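Local coordinates for protein ACDH-11, isoform b (Caenorhabditis elegans, PDB 4Y9J) that belongs to the acyl-CoA dehydrogenase family of flavoproteins and holds flavin-adenine dinucleotide in a four-chain assembly, at residues V119-K131 with L372-A384. Numbering follows the deposited sequence.
Sequences VDPFVRRIHQVAK and LFEAARLLGLSEA
Arg125 grips Glu383 side-on with two nitrogens, NE to OE1 (2.8 Å) and NH2 to OE2 (2.9 Å), each oxygen using its syn lone pair; guanidinium and carboxylate planes are turned 33° apart. Chi1 (-74°) sets Arg125 CG against Gly380, and a bend at chi2 turns the guanidinium toward Glu383; the side chain is a knob among Ala376, Leu379, Gly380 and Glu383, while Leu379 CD2 lies over one guanidinium face. Because Gly380 has no side chain, its CA comes to 3.6 Å from Phe122 CA, the closest CA pair between the segments. Beside it Pro121 CG rests on Ala384 CB, and the edge of the Phe122 ring meets Arg377 CG. Toward the other end, Val129 divides its branches: CG1 meets Leu372 CD1 tip to tip (3.9 Å), CG2 packs on Ala376 CB. The Phe373 ring turns an edge to Ile126 O and to Ala130 CA (3.8 Å from its CZ). In the second shell, Gln128 OE1 accepts from Arg125 NH1 (2.6 Å) in the guanidinium plane, holding the group's rotation together with the Glu383 bonds; Asp150 also pairs with NH1, Lys154 with Glu383 OE2, and a water links Glu383 OE1 to Arg124 NH2. Leu38 and Leu41 of helix 34-41 touch Ile126. The close approach at Gly380 packs helix 121-135 of the N-terminal helical domain, roughly antiparallel (146°), against helix 352-383 of the C-terminal one, as in the acyl-CoA dehydrogenase fold.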
ATOM      1  N   VAL B 119      -9.964 -38.622  29.246  1.00 61.51           N
ATOM      2  CA  VAL B 119     -10.343 -39.297  28.028  1.00 59.64           C
ATOM      3  C   VAL B 119      -9.212 -40.192  27.610  1.00 60.45           C
ATOM      4  O   VAL B 119      -8.051 -39.825  27.696  1.00 60.82           O
ATOM      5  CB  VAL B 119     -10.632 -38.297  26.884  1.00 57.21           C
ATOM      6  CG1 VAL B 119     -10.997 -38.992  25.590  1.00 55.92           C
ATOM      7  CG2 VAL B 119     -11.729 -37.342  27.271  1.00 57.84           C
ATOM      8  N   ASP B 120      -9.572 -41.381  27.153  1.00 62.48           N
ATOM      9  CA  ASP B 120      -8.656 -42.350  26.587  1.00 63.69           C
ATOM     10  C   ASP B 120      -7.733 -41.756  25.465  1.00 62.44           C
ATOM     11  O   ASP B 120      -8.225 -41.312  24.439  1.00 58.39           O
ATOM     12  CB  ASP B 120      -9.552 -43.384  25.946  1.00 66.79           C
ATOM     13  CG  ASP B 120      -8.841 -44.654  25.608  1.00 71.35           C
ATOM     14  OD1 ASP B 120      -7.710 -44.594  25.163  1.00 68.22           O
ATOM     15  OD2 ASP B 120      -9.427 -45.750  25.850  1.00 80.84           O
ATOM     16  N   PRO B 121      -6.403 -41.877  25.595  1.00 62.99           N
ATOM     17  CA  PRO B 121      -5.553 -41.217  24.586  1.00 61.21           C
ATOM     18  C   PRO B 121      -5.821 -41.562  23.126  1.00 62.88           C
ATOM     19  O   PRO B 121      -5.676 -40.689  22.226  1.00 59.71           O
ATOM     20  CB  PRO B 121      -4.150 -41.636  24.997  1.00 62.67           C
ATOM     21  CG  PRO B 121      -4.237 -41.843  26.458  1.00 63.10           C
ATOM     22  CD  PRO B 121      -5.619 -42.384  26.736  1.00 64.52           C
ATOM     23  N   PHE B 122      -6.239 -42.797  22.855  1.00 68.92           N
ATOM     24  CA  PHE B 122      -6.483 -43.177  21.450  1.00 69.57           C
ATOM     25  C   PHE B 122      -7.691 -42.379  20.934  1.00 62.65           C
ATOM     26  O   PHE B 122      -7.706 -41.930  19.801  1.00 61.67           O
ATOM     27  CB  PHE B 122      -6.579 -44.731  21.319  1.00 78.55           C
ATOM     28  CG  PHE B 122      -7.778 -45.238  20.576  1.00 75.02           C
ATOM     29  CD1 PHE B 122      -8.982 -45.372  21.220  1.00 84.00           C
ATOM     30  CD2 PHE B 122      -7.678 -45.638  19.290  1.00 75.36           C
ATOM     31  CE1 PHE B 122     -10.089 -45.865  20.563  1.00 85.48           C
ATOM     32  CE2 PHE B 122      -8.770 -46.139  18.625  1.00 75.73           C
ATOM     33  CZ  PHE B 122      -9.980 -46.205  19.246  1.00 77.55           C
ATOM     34  N   VAL B 123      -8.683 -42.175  21.807  1.00 61.33           N
ATOM     35  CA  VAL B 123      -9.887 -41.456  21.424  1.00 58.09           C
ATOM     36  C   VAL B 123      -9.544 -39.995  21.178  1.00 53.84           C
ATOM     37  O   VAL B 123      -9.956 -39.393  20.218  1.00 50.67           O
ATOM     38  CB  VAL B 123     -10.972 -41.577  22.523  1.00 60.83           C
ATOM     39  CG1 VAL B 123     -12.070 -40.519  22.391  1.00 59.07           C
ATOM     40  CG2 VAL B 123     -11.559 -42.990  22.505  1.00 64.84           C
ATOM     41  N   ARG B 124      -8.853 -39.410  22.126  1.00 52.18           N
ATOM     42  CA  ARG B 124      -8.682 -38.009  22.072  1.00 52.49           C
ATOM     43  C   ARG B 124      -7.797 -37.553  20.925  1.00 48.32           C
ATOM     44  O   ARG B 124      -8.012 -36.470  20.420  1.00 46.18           O
ATOM     45  CB  ARG B 124      -8.283 -37.511  23.428  1.00 53.56           C
ATOM     46  CG  ARG B 124      -6.850 -37.704  23.795  1.00 52.82           C
ATOM     47  CD  ARG B 124      -6.723 -37.595  25.318  1.00 51.72           C
ATOM     48  NE  ARG B 124      -5.295 -37.624  25.589  1.00 52.28           N
ATOM     49  CZ  ARG B 124      -4.719 -38.091  26.683  1.00 55.29           C
ATOM     50  NH1 ARG B 124      -5.445 -38.554  27.673  1.00 55.27           N
ATOM     51  NH2 ARG B 124      -3.402 -38.129  26.751  1.00 55.34           N
ATOM     52  N   ARG B 125      -6.875 -38.382  20.424  1.00 46.47           N
ATOM     53  CA  ARG B 125      -6.073 -37.951  19.309  1.00 45.37           C
ATOM     54  C   ARG B 125      -6.899 -38.041  18.037  1.00 44.71           C
ATOM     55  O   ARG B 125      -6.755 -37.210  17.151  1.00 39.98           O
ATOM     56  CB  ARG B 125      -4.745 -38.720  19.180  1.00 46.72           C
ATOM     57  CG  ARG B 125      -3.678 -38.355  20.214  1.00 45.67           C
ATOM     58  CD  ARG B 125      -3.199 -36.901  20.074  1.00 44.69           C
ATOM     59  NE  ARG B 125      -1.934 -36.657  20.748  1.00 43.29           N
ATOM     60  CZ  ARG B 125      -1.297 -35.494  20.801  1.00 43.35           C
ATOM     61  NH1 ARG B 125      -1.833 -34.380  20.271  1.00 44.13           N
ATOM     62  NH2 ARG B 125      -0.128 -35.445  21.418  1.00 43.22           N
ATOM     63  N   ILE B 126      -7.803 -39.011  17.997  1.00 46.26           N
ATOM     64  CA  ILE B 126      -8.695 -39.116  16.845  1.00 47.32           C
ATOM     65  C   ILE B 126      -9.620 -37.889  16.818  1.00 44.98           C
ATOM     66  O   ILE B 126      -9.781 -37.254  15.788  1.00 43.17           O
ATOM     67  CB  ILE B 126      -9.464 -40.476  16.823  1.00 50.57           C
ATOM     68  CG1 ILE B 126      -8.459 -41.592  16.498  1.00 52.03           C
ATOM     69  CG2 ILE B 126     -10.542 -40.454  15.760  1.00 51.55           C
ATOM     70  CD1 ILE B 126      -8.940 -42.998  16.797  1.00 56.98           C
ATOM     71  N   HIS B 127     -10.195 -37.556  17.967  1.00 44.76           N
ATOM     72  CA  HIS B 127     -11.070 -36.423  18.078  1.00 43.95           C
ATOM     73  C   HIS B 127     -10.272 -35.153  17.641  1.00 42.43           C
ATOM     74  O   HIS B 127     -10.706 -34.427  16.778  1.00 39.77           O
ATOM     75  CB  HIS B 127     -11.562 -36.330  19.522  1.00 45.06           C
ATOM     76  CG  HIS B 127     -12.494 -35.201  19.805  1.00 43.60           C
ATOM     77  ND1 HIS B 127     -13.084 -35.041  21.034  1.00 45.81           N
ATOM     78  CD2 HIS B 127     -12.985 -34.219  19.019  1.00 42.93           C
ATOM     79  CE1 HIS B 127     -13.877 -33.986  21.012  1.00 46.65           C
ATOM     80  NE2 HIS B 127     -13.815 -33.459  19.797  1.00 45.27           N
ATOM     81  N   GLN B 128      -9.090 -34.990  18.201  1.00 40.95           N
ATOM     82  CA  GLN B 128      -8.254 -33.835  17.977  1.00 40.62           C
ATOM     83  C   GLN B 128      -7.867 -33.692  16.564  1.00 37.87           C
ATOM     84  O   GLN B 128      -7.984 -32.579  15.973  1.00 38.97           O
ATOM     85  CB  GLN B 128      -7.012 -33.878  18.862  1.00 40.50           C
ATOM     86  CG  GLN B 128      -6.178 -32.608  18.785  1.00 40.26           C
ATOM     87  CD  GLN B 128      -4.730 -32.777  19.151  1.00 41.74           C
ATOM     88  OE1 GLN B 128      -4.189 -33.889  19.190  1.00 41.08           O
ATOM     89  NE2 GLN B 128      -4.070 -31.648  19.375  1.00 41.58           N
ATOM     90  N   VAL B 129      -7.396 -34.775  15.953  1.00 38.95           N
ATOM     91  CA  VAL B 129      -7.049 -34.738  14.550  1.00 38.54           C
ATOM     92  C   VAL B 129      -8.224 -34.377  13.614  1.00 37.19           C
ATOM     93  O   VAL B 129      -8.070 -33.580  12.712  1.00 35.42           O
ATOM     94  CB  VAL B 129      -6.278 -36.031  14.111  1.00 40.62           C
ATOM     95  CG1 VAL B 129      -6.141 -36.106  12.618  1.00 40.48           C
ATOM     96  CG2 VAL B 129      -4.885 -36.004  14.707  1.00 42.64           C
ATOM     97  N   ALA B 130      -9.410 -34.912  13.883  1.00 40.94           N
ATOM     98  CA  ALA B 130     -10.624 -34.562  13.104  1.00 40.95           C
ATOM     99  C   ALA B 130     -10.975 -33.062  13.252  1.00 39.20           C
ATOM    100  O   ALA B 130     -11.339 -32.374  12.290  1.00 37.96           O
ATOM    101  CB  ALA B 130     -11.808 -35.433  13.614  1.00 42.45           C
ATOM    102  N   LYS B 131     -10.805 -32.549  14.467  1.00 37.35           N
ATOM    103  CA  LYS B 131     -11.128 -31.159  14.729  1.00 37.88           C
ATOM    104  C   LYS B 131     -10.142 -30.235  14.009  1.00 35.42           C
ATOM    105  O   LYS B 131     -10.551 -29.250  13.404  1.00 36.63           O
ATOM    106  CB  LYS B 131     -11.211 -30.858  16.229  1.00 39.14           C
ATOM    107  CG  LYS B 131     -12.077 -29.662  16.531  1.00 37.83           C
ATOM    108  CD  LYS B 131     -12.336 -29.504  18.027  1.00 38.92           C
ATOM    109  CE  LYS B 131     -13.504 -28.549  18.202  1.00 38.42           C
ATOM    110  NZ  LYS B 131     -13.988 -28.464  19.603  1.00 42.83           N
ATOM    111  N   LEU B 372      -3.956 -40.746   7.433  1.00 40.63           N
ATOM    112  CA  LEU B 372      -3.922 -39.759   8.492  1.00 38.67           C
ATOM    113  C   LEU B 372      -4.547 -40.266   9.765  1.00 40.34           C
ATOM    114  O   LEU B 372      -4.005 -40.049  10.867  1.00 41.79           O
ATOM    115  CB  LEU B 372      -4.676 -38.519   8.074  1.00 38.95           C
ATOM    116  CG  LEU B 372      -4.939 -37.481   9.166  1.00 37.88           C
ATOM    117  CD1 LEU B 372      -3.641 -36.911   9.738  1.00 36.24           C
ATOM    118  CD2 LEU B 372      -5.831 -36.370   8.613  1.00 37.64           C
ATOM    119  N   PHE B 373      -5.709 -40.895   9.642  1.00 40.09           N
ATOM    120  CA  PHE B 373      -6.399 -41.413  10.829  1.00 43.38           C
ATOM    121  C   PHE B 373      -5.731 -42.668  11.412  1.00 45.09           C
ATOM    122  O   PHE B 373      -5.750 -42.845  12.602  1.00 47.01           O
ATOM    123  CB  PHE B 373      -7.916 -41.547  10.577  1.00 45.19           C
ATOM    124  CG  PHE B 373      -8.596 -40.247  10.757  1.00 45.23           C
ATOM    125  CD1 PHE B 373      -8.857 -39.776  12.041  1.00 46.70           C
ATOM    126  CD2 PHE B 373      -8.844 -39.418   9.679  1.00 48.17           C
ATOM    127  CE1 PHE B 373      -9.381 -38.495  12.248  1.00 46.47           C
ATOM    128  CE2 PHE B 373      -9.353 -38.127   9.878  1.00 46.34           C
ATOM    129  CZ  PHE B 373      -9.631 -37.679  11.162  1.00 46.88           C
ATOM    130  N   GLU B 374      -5.055 -43.460  10.581  1.00 45.80           N
ATOM    131  CA  GLU B 374      -4.197 -44.546  11.081  1.00 45.35           C
ATOM    132  C   GLU B 374      -3.023 -43.951  11.880  1.00 43.71           C
ATOM    133  O   GLU B 374      -2.675 -44.445  12.932  1.00 44.05           O
ATOM    134  CB  GLU B 374      -3.655 -45.380   9.913  1.00 46.96           C
ATOM    135  CG  GLU B 374      -2.557 -46.389  10.293  1.00 47.82           C
ATOM    136  CD  GLU B 374      -3.085 -47.645  10.932  1.00 52.14           C
ATOM    137  OE1 GLU B 374      -4.283 -47.677  11.276  1.00 53.53           O
ATOM    138  OE2 GLU B 374      -2.289 -48.591  11.122  1.00 50.79           O
ATOM    139  N   ALA B 375      -2.447 -42.845  11.410  1.00 42.25           N
ATOM    140  CA  ALA B 375      -1.416 -42.135  12.235  1.00 42.66           C
ATOM    141  C   ALA B 375      -1.977 -41.608  13.604  1.00 42.82           C
ATOM    142  O   ALA B 375      -1.333 -41.743  14.621  1.00 45.62           O
ATOM    143  CB  ALA B 375      -0.769 -41.032  11.414  1.00 40.50           C
ATOM    144  N   ALA B 376      -3.162 -41.007  13.599  1.00 42.49           N
ATOM    145  CA  ALA B 376      -3.835 -40.510  14.800  1.00 43.00           C
ATOM    146  C   ALA B 376      -4.115 -41.651  15.777  1.00 44.08           C
ATOM    147  O   ALA B 376      -3.873 -41.515  16.965  1.00 45.65           O
ATOM    148  CB  ALA B 376      -5.151 -39.852  14.430  1.00 41.47           C
ATOM    149  N   ARG B 377      -4.645 -42.747  15.245  1.00 47.78           N
ATOM    150  CA  ARG B 377      -4.858 -44.012  16.022  1.00 47.89           C
ATOM    151  C   ARG B 377      -3.587 -44.481  16.663  1.00 48.15           C
ATOM    152  O   ARG B 377      -3.559 -44.737  17.880  1.00 50.42           O
ATOM    153  CB  ARG B 377      -5.403 -45.112  15.123  1.00 52.25           C
ATOM    154  CG  ARG B 377      -5.813 -46.369  15.818  1.00 54.74           C
ATOM    155  CD  ARG B 377      -6.253 -47.473  14.856  1.00 55.80           C
ATOM    156  NE  ARG B 377      -5.124 -48.067  14.133  1.00 55.99           N
ATOM    157  CZ  ARG B 377      -4.407 -49.079  14.552  1.00 58.06           C
ATOM    158  NH1 ARG B 377      -4.691 -49.650  15.716  1.00 59.96           N
ATOM    159  NH2 ARG B 377      -3.396 -49.519  13.839  1.00 57.64           N
ATOM    160  N   LEU B 378      -2.536 -44.611  15.871  1.00 46.32           N
ATOM    161  CA  LEU B 378      -1.227 -45.110  16.346  1.00 49.11           C
ATOM    162  C   LEU B 378      -0.579 -44.150  17.354  1.00 47.52           C
ATOM    163  O   LEU B 378       0.082 -44.597  18.300  1.00 48.28           O
ATOM    164  CB  LEU B 378      -0.231 -45.325  15.190  1.00 48.21           C
ATOM    165  CG  LEU B 378      -0.601 -46.464  14.226  1.00 50.44           C
ATOM    166  CD1 LEU B 378       0.219 -46.314  12.944  1.00 50.99           C
ATOM    167  CD2 LEU B 378      -0.400 -47.797  14.873  1.00 55.10           C
ATOM    168  N   LEU B 379      -0.835 -42.857  17.204  1.00 44.77           N
ATOM    169  CA  LEU B 379      -0.273 -41.873  18.140  1.00 45.75           C
ATOM    170  C   LEU B 379      -0.944 -42.034  19.481  1.00 46.96           C
ATOM    171  O   LEU B 379      -0.307 -42.048  20.541  1.00 48.07           O
ATOM    172  CB  LEU B 379      -0.455 -40.450  17.617  1.00 45.46           C
ATOM    173  CG  LEU B 379       0.039 -39.306  18.520  1.00 45.71           C
ATOM    174  CD1 LEU B 379       1.529 -39.426  18.778  1.00 48.13           C
ATOM    175  CD2 LEU B 379      -0.302 -37.947  17.921  1.00 44.73           C
ATOM    176  N   GLY B 380      -2.265 -42.119  19.442  1.00 48.39           N
ATOM    177  CA  GLY B 380      -3.044 -42.314  20.656  1.00 50.74           C
ATOM    178  C   GLY B 380      -2.669 -43.572  21.417  1.00 53.64           C
ATOM    179  O   GLY B 380      -2.451 -43.529  22.663  1.00 53.85           O
ATOM    180  N   LEU B 381      -2.580 -44.707  20.706  1.00 54.06           N
ATOM    181  CA  LEU B 381      -2.143 -45.970  21.325  1.00 55.21           C
ATOM    182  C   LEU B 381      -0.764 -45.842  21.972  1.00 54.58           C
ATOM    183  O   LEU B 381      -0.560 -46.287  23.111  1.00 56.46           O
ATOM    184  CB  LEU B 381      -2.153 -47.086  20.317  1.00 60.00           C
ATOM    185  CG  LEU B 381      -3.497 -47.606  19.828  1.00 61.39           C
ATOM    186  CD1 LEU B 381      -3.219 -48.597  18.708  1.00 63.00           C
ATOM    187  CD2 LEU B 381      -4.262 -48.295  20.930  1.00 65.25           C
ATOM    188  N   SER B 382       0.143 -45.112  21.347  1.00 51.98           N
ATOM    189  CA  SER B 382       1.464 -44.950  21.919  1.00 53.82           C
ATOM    190  C   SER B 382       1.477 -44.109  23.212  1.00 54.41           C
ATOM    191  O   SER B 382       2.123 -44.451  24.224  1.00 56.21           O
ATOM    192  CB  SER B 382       2.318 -44.249  20.899  1.00 55.38           C
ATOM    193  OG  SER B 382       3.593 -44.124  21.446  1.00 59.80           O
ATOM    194  N   GLU B 383       0.693 -43.054  23.203  1.00 50.91           N
ATOM    195  CA  GLU B 383       0.490 -42.246  24.397  1.00 52.87           C
ATOM    196  C   GLU B 383      -0.281 -42.949  25.520  1.00 54.23           C
ATOM    197  O   GLU B 383      -0.154 -42.578  26.675  1.00 57.83           O
ATOM    198  CB  GLU B 383      -0.188 -40.909  24.003  1.00 51.57           C
ATOM    199  CG  GLU B 383       0.714 -40.146  23.049  1.00 52.85           C
ATOM    200  CD  GLU B 383       0.144 -38.841  22.535  1.00 52.37           C
ATOM    201  OE1 GLU B 383      -1.093 -38.674  22.523  1.00 51.37           O
ATOM    202  OE2 GLU B 383       0.961 -38.025  22.077  1.00 52.61           O
ATOM    203  N   ALA B 384      -1.103 -43.938  25.214  1.00 55.33           N
ATOM    204  CA  ALA B 384      -1.738 -44.746  26.245  1.00 62.18           C
ATOM    205  C   ALA B 384      -0.864 -45.875  26.804  1.00 62.76           C
ATOM    206  O   ALA B 384      -1.274 -46.585  27.724  1.00 61.23           O
ATOM    207  CB  ALA B 384      -3.005 -45.324  25.687  1.00 64.68           C
TER
HETATM  208  O   HOH W   1      -1.837 -37.199  24.394  1.00 46.13           O